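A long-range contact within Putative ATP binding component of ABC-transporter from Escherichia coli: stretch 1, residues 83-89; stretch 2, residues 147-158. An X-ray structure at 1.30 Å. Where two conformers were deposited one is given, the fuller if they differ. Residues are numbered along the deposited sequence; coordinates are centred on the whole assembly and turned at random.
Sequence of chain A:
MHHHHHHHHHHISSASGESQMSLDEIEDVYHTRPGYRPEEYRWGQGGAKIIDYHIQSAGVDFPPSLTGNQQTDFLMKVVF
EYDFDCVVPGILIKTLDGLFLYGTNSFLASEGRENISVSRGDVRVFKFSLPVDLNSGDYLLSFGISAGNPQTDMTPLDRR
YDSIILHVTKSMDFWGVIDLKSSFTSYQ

Stretch 1 (83-89) DFDCVVP
Stretch 2 (147-158) AGNPQTDMTPLD

The two stretches run antiparallel where they meet, with Val87 and Ala147 as a non-hydrogen-bonded pair, CA to CA 4.3 Å. One backbone hydrogen bond joins them: Gly148 N donates to Cys86 O at 2.9 Å, with an angle of 162° at the hydrogen. The same Cys86 O lies 3.3 Å from Ala147 CA, a CA-H...O contact. Stretch 2 folds back on itself. Ala147 N bonds Thr155 O at 2.9 Å, and Thr155 N bonds Ala147 O at 2.8 Å. This hairpin brings Met154 and Leu157 within reach of stretch 1.

Gly148 turns the chain at phi/psi 135/-144. A CB here would lie 2.2 Å from Asp153 O and would jam against the preceding carbonyl, so glycine fits.

Val87 (phi/psi -100/145, chi1 m) and Ala147 (-145/145) share one sheet face, with Val87 CG1 4.4 Å from Ala147 CB. Phe84 points toward stretch 2. Its chi1 is m and chi2 is -85°, which sets CD1 3.6 Å from Ala147 CB. The Ala147 methyl packs against the ring at this distance. Leu157, chi1 m and chi2 t, lays CD1 over one face of the Phe84 ring, 4.2 Å from the centroid and 22° off the normal, a CH-pi contact.

Val88 points toward stretch 2 with chi1 t (179°). Its CG2 lies 3.3 Å from Met154 CE and 4.4 Å from Pro150 CG. Met154 is m at chi1, chi2 and chi3 (-64°, -66°, -71°), a curled chain that carries CE to the valine. Pro150, C-gamma endo, also places CD 4.4 Å from Cys86 SG. Cys86 is t at chi1, and its SG sits 3.2 Å from Gly148 O.

The contact buries 333 Å² in total. Val87, Val88, Ala147 and Leu157 are buried in the assembly, in keeping with their apolar side chains.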

ATOM      1  N   ASP A  83      11.838 -35.503  -2.112  1.00 17.45           N
ATOM      2  CA  ASP A  83      12.063 -34.790  -3.368  1.00 18.19           C
ATOM      3  C   ASP A  83      10.774 -34.077  -3.770  1.00 17.95           C
ATOM      4  O   ASP A  83       9.698 -34.669  -3.658  1.00 18.85           O
ATOM      5  CB  ASP A  83      12.399 -35.762  -4.508  1.00 18.08           C
ATOM      6  CG  ASP A  83      13.684 -36.510  -4.300  1.00 19.71           C
ATOM      7  OD1 ASP A  83      14.466 -36.200  -3.384  1.00 20.20           O
ATOM      8  OD2 ASP A  83      13.914 -37.451  -5.090  1.00 19.42           O
ATOM      9  N   PHE A  84      10.889 -32.848  -4.287  1.00 18.02           N
ATOM     10  CA  PHE A  84       9.780 -32.134  -4.899  1.00 18.41           C
ATOM     11  C   PHE A  84      10.295 -31.436  -6.158  1.00 18.35           C
ATOM     12  O   PHE A  84      11.369 -30.825  -6.137  1.00 19.20           O
ATOM     13  CB  PHE A  84       9.225 -31.063  -3.955  1.00 18.23           C
ATOM     14  CG  PHE A  84       8.576 -31.597  -2.698  1.00 18.10           C
ATOM     15  CD1 PHE A  84       7.245 -31.991  -2.699  1.00 17.56           C
ATOM     16  CD2 PHE A  84       9.279 -31.640  -1.501  1.00 17.95           C
ATOM     17  CE1 PHE A  84       6.628 -32.439  -1.529  1.00 18.74           C
ATOM     18  CE2 PHE A  84       8.677 -32.098  -0.343  1.00 17.03           C
ATOM     19  CZ  PHE A  84       7.364 -32.501  -0.356  1.00 17.61           C
ATOM     20  N   ASP A  85       9.501 -31.464  -7.224  1.00 17.97           N
ATOM     21  CA  ASP A  85       9.865 -30.780  -8.477  1.00 18.35           C
ATOM     22  C   ASP A  85       9.678 -29.258  -8.460  1.00 17.73           C
ATOM     23  O   ASP A  85      10.385 -28.538  -9.170  1.00 17.13           O
ATOM     24  CB  ASP A  85       9.078 -31.361  -9.657  1.00 19.20           C
ATOM     25  CG  ASP A  85       9.397 -32.822  -9.917  1.00 22.28           C
ATOM     26  OD1 ASP A  85      10.540 -33.261  -9.654  1.00 24.59           O
ATOM     27  OD2 ASP A  85       8.491 -33.531 -10.411  1.00 27.00           O
ATOM     28  N   CYS A  86       8.718 -28.764  -7.669  1.00 16.94           N
ATOM     29  CA  CYS A  86       8.350 -27.356  -7.690  1.00 17.34           C
ATOM     30  C   CYS A  86       7.851 -26.881  -6.330  1.00 16.78           C
ATOM     31  O   CYS A  86       6.685 -27.070  -5.984  1.00 18.94           O
ATOM     32  CB  CYS A  86       7.290 -27.097  -8.764  1.00 16.63           C
ATOM     33  SG  CYS A  86       6.789 -25.360  -8.959  1.00 19.65           S
ATOM     34  N   VAL A  87       8.739 -26.297  -5.541  1.00 15.58           N
ATOM     35  CA  VAL A  87       8.377 -25.830  -4.201  1.00 14.89           C
ATOM     36  C   VAL A  87       8.145 -24.323  -4.287  1.00 14.37           C
ATOM     37  O   VAL A  87       8.829 -23.613  -5.037  1.00 14.82           O
ATOM     38  CB  VAL A  87       9.393 -26.208  -3.111  1.00 15.22           C
ATOM     39  CG1 VAL A  87       9.601 -27.725  -3.120  1.00 15.19           C
ATOM     40  CG2 VAL A  87      10.754 -25.518  -3.304  1.00 16.11           C
ATOM     41  N   VAL A  88       7.193 -23.847  -3.497  1.00 13.94           N
ATOM     42  CA  VAL A  88       6.685 -22.503  -3.624  1.00 13.99           C
ATOM     43  C   VAL A  88       6.534 -21.915  -2.226  1.00 13.51           C
ATOM     44  O   VAL A  88       5.544 -22.145  -1.531  1.00 14.13           O
ATOM     45  CB  VAL A  88       5.323 -22.524  -4.327  1.00 14.23           C
ATOM     46  CG1 VAL A  88       4.756 -21.127  -4.443  1.00 14.46           C
ATOM     47  CG2 VAL A  88       5.464 -23.144  -5.734  1.00 15.93           C
ATOM     48  N   PRO A  89       7.552 -21.172  -1.775  1.00 13.46           N
ATOM     49  CA  PRO A  89       7.440 -20.421  -0.533  1.00 13.76           C
ATOM     50  C   PRO A  89       6.540 -19.217  -0.711  1.00 13.26           C
ATOM     51  O   PRO A  89       6.444 -18.682  -1.811  1.00 13.48           O
ATOM     52  CB  PRO A  89       8.866 -19.981  -0.245  1.00 14.03           C
ATOM     53  CG  PRO A  89       9.515 -19.976  -1.569  1.00 16.25           C
ATOM     54  CD  PRO A  89       8.885 -21.052  -2.387  1.00 13.72           C
ATOM     55  N   ALA A 147       3.982 -27.136  -2.411  1.00 14.89           N
ATOM     56  CA  ALA A 147       4.601 -27.765  -3.577  1.00 14.83           C
ATOM     57  C   ALA A 147       3.560 -28.154  -4.607  1.00 15.33           C
ATOM     58  O   ALA A 147       2.463 -28.574  -4.269  1.00 16.73           O
ATOM     59  CB  ALA A 147       5.386 -28.986  -3.174  1.00 15.86           C
ATOM     60  N   GLY A 148       3.930 -28.034  -5.877  1.00 16.08           N
ATOM     61  CA  GLY A 148       3.090 -28.493  -6.984  1.00 17.39           C
ATOM     62  C   GLY A 148       3.000 -27.479  -8.111  1.00 19.08           C
ATOM     63  O   GLY A 148       3.988 -26.820  -8.437  1.00 21.27           O
ATOM     64  N   ASN A 149       1.824 -27.395  -8.723  1.00 19.25           N
ATOM     65  CA  ASN A 149       1.531 -26.413  -9.774  1.00 20.81           C
ATOM     66  C   ASN A 149       0.799 -25.238  -9.133  1.00 20.72           C
ATOM     67  O   ASN A 149      -0.327 -25.393  -8.678  1.00 20.08           O
ATOM     68  CB  ASN A 149       0.646 -27.065 -10.850  0.65 21.37           C
ATOM     69  CG  ASN A 149       1.259 -28.343 -11.441  0.65 24.10           C
ATOM     70  OD1 ASN A 149       0.570 -29.356 -11.616  0.65 27.67           O
ATOM     71  ND2 ASN A 149       2.553 -28.295 -11.748  0.65 27.26           N
ATOM     72  N   PRO A 150       1.442 -24.062  -9.028  1.00 22.67           N
ATOM     73  CA  PRO A 150       0.870 -22.970  -8.186  1.00 22.79           C
ATOM     74  C   PRO A 150      -0.568 -22.497  -8.510  1.00 22.69           C
ATOM     75  O   PRO A 150      -1.337 -22.101  -7.625  1.00 24.02           O
ATOM     76  CB  PRO A 150       1.893 -21.837  -8.310  1.00 23.51           C
ATOM     77  CG  PRO A 150       2.951 -22.304  -9.293  1.00 24.24           C
ATOM     78  CD  PRO A 150       2.757 -23.735  -9.604  1.00 23.49           C
ATOM     79  N   GLN A 151      -0.934 -22.577  -9.766  1.00 21.77           N
ATOM     80  CA  GLN A 151      -2.223 -22.088 -10.229  1.00 21.77           C
ATOM     81  C   GLN A 151      -3.385 -23.034  -9.912  1.00 19.49           C
ATOM     82  O   GLN A 151      -4.537 -22.621  -9.830  1.00 19.26           O
ATOM     83  CB  GLN A 151      -2.143 -21.860 -11.750  1.00 22.39           C
ATOM     84  CG  GLN A 151      -1.067 -20.833 -12.175  1.00 24.06           C
ATOM     85  CD  GLN A 151      -0.502 -21.094 -13.570  1.00 28.00           C
ATOM     86  OE1 GLN A 151      -1.214 -21.548 -14.458  1.00 27.78           O
ATOM     87  NE2 GLN A 151       0.786 -20.824 -13.755  1.00 30.35           N
ATOM     88  N   THR A 152      -3.084 -24.324  -9.816  1.00 17.04           N
ATOM     89  CA  THR A 152      -4.113 -25.341  -9.956  1.00 16.88           C
ATOM     90  C   THR A 152      -3.993 -26.521  -9.005  1.00 16.27           C
ATOM     91  O   THR A 152      -4.972 -27.217  -8.783  1.00 16.39           O
ATOM     92  CB  THR A 152      -4.093 -25.914 -11.391  1.00 17.43           C
ATOM     93  OG1 THR A 152      -2.776 -26.385 -11.678  1.00 20.12           O
ATOM     94  CG2 THR A 152      -4.443 -24.824 -12.407  1.00 19.64           C
ATOM     95  N   ASP A 153      -2.808 -26.809  -8.472  1.00 15.90           N
ATOM     96  CA  ASP A 153      -2.621 -28.063  -7.715  1.00 15.45           C
ATOM     97  C   ASP A 153      -1.401 -27.961  -6.829  1.00 15.44           C
ATOM     98  O   ASP A 153      -0.328 -28.462  -7.173  1.00 15.86           O
ATOM     99  CB  ASP A 153      -2.481 -29.241  -8.671  1.00 15.54           C
ATOM    100  CG  ASP A 153      -2.435 -30.580  -7.975  1.00 16.44           C
ATOM    101  OD1 ASP A 153      -2.580 -30.633  -6.735  1.00 17.16           O
ATOM    102  OD2 ASP A 153      -2.279 -31.605  -8.688  1.00 19.59           O
ATOM    103  N   MET A 154      -1.572 -27.296  -5.697  1.00 15.73           N
ATOM    104  CA  MET A 154      -0.488 -27.039  -4.765  1.00 16.21           C
ATOM    105  C   MET A 154      -0.842 -27.578  -3.414  1.00 15.68           C
ATOM    106  O   MET A 154      -1.923 -27.302  -2.880  1.00 15.83           O
ATOM    107  CB  MET A 154      -0.336 -25.541  -4.606  0.65 17.93           C
ATOM    108  CG  MET A 154       0.068 -24.842  -5.837  0.65 20.50           C
ATOM    109  SD  MET A 154       1.713 -25.303  -6.365  0.65 23.36           S
ATOM    110  CE  MET A 154       2.532 -24.473  -5.045  0.65 15.85           C
ATOM    111  N   THR A 155       0.047 -28.404  -2.881  1.00 15.12           N
ATOM    112  CA  THR A 155      -0.125 -29.005  -1.592  1.00 14.81           C
ATOM    113  C   THR A 155       0.570 -28.133  -0.555  1.00 14.71           C
ATOM    114  O   THR A 155       1.760 -27.868  -0.673  1.00 14.31           O
ATOM    115  CB  THR A 155       0.522 -30.381  -1.568  1.00 15.47           C
ATOM    116  OG1 THR A 155      -0.049 -31.213  -2.585  1.00 17.39           O
ATOM    117  CG2 THR A 155       0.301 -31.035  -0.253  1.00 16.16           C
ATOM    118  N   PRO A 156      -0.167 -27.709   0.485  1.00 13.88           N
ATOM    119  CA  PRO A 156       0.470 -26.935   1.560  1.00 13.80           C
ATOM    120  C   PRO A 156       1.280 -27.886   2.429  1.00 12.66           C
ATOM    121  O   PRO A 156       0.744 -28.875   2.936  1.00 13.49           O
ATOM    122  CB  PRO A 156      -0.733 -26.375   2.321  1.00 14.27           C
ATOM    123  CG  PRO A 156      -1.814 -27.449   2.143  1.00 15.45           C
ATOM    124  CD  PRO A 156      -1.593 -27.984   0.762  1.00 14.77           C
ATOM    125  N   LEU A 157       2.551 -27.609   2.620  1.00 12.88           N
ATOM    126  CA  LEU A 157       3.439 -28.509   3.360  1.00 13.01           C
ATOM    127  C   LEU A 157       3.564 -28.066   4.802  1.00 12.75           C
ATOM    128  O   LEU A 157       3.331 -28.858   5.703  1.00 13.18           O
ATOM    129  CB  LEU A 157       4.809 -28.627   2.698  1.00 13.20           C
ATOM    130  CG  LEU A 157       4.777 -28.983   1.206  1.00 13.96           C
ATOM    131  CD1 LEU A 157       6.163 -28.963   0.626  1.00 16.46           C
ATOM    132  CD2 LEU A 157       4.122 -30.341   0.963  1.00 16.07           C
ATOM    133  N   ASP A 158       3.937 -26.815   5.015  1.00 13.02           N
ATOM    134  CA  ASP A 158       4.018 -26.223   6.358  1.00 13.32           C
ATOM    135  C   ASP A 158       3.652 -24.766   6.215  1.00 13.54           C
ATOM    136  O   ASP A 158       4.274 -24.067   5.411  1.00 14.36           O
ATOM    137  CB  ASP A 158       5.432 -26.381   6.960  1.00 13.72           C
ATOM    138  CG  ASP A 158       5.517 -25.966   8.417  1.00 13.96           C
ATOM    139  OD1 ASP A 158       4.471 -25.920   9.115  1.00 14.36           O
ATOM    140  OD2 ASP A 158       6.648 -25.667   8.873  1.00 14.34           O
TER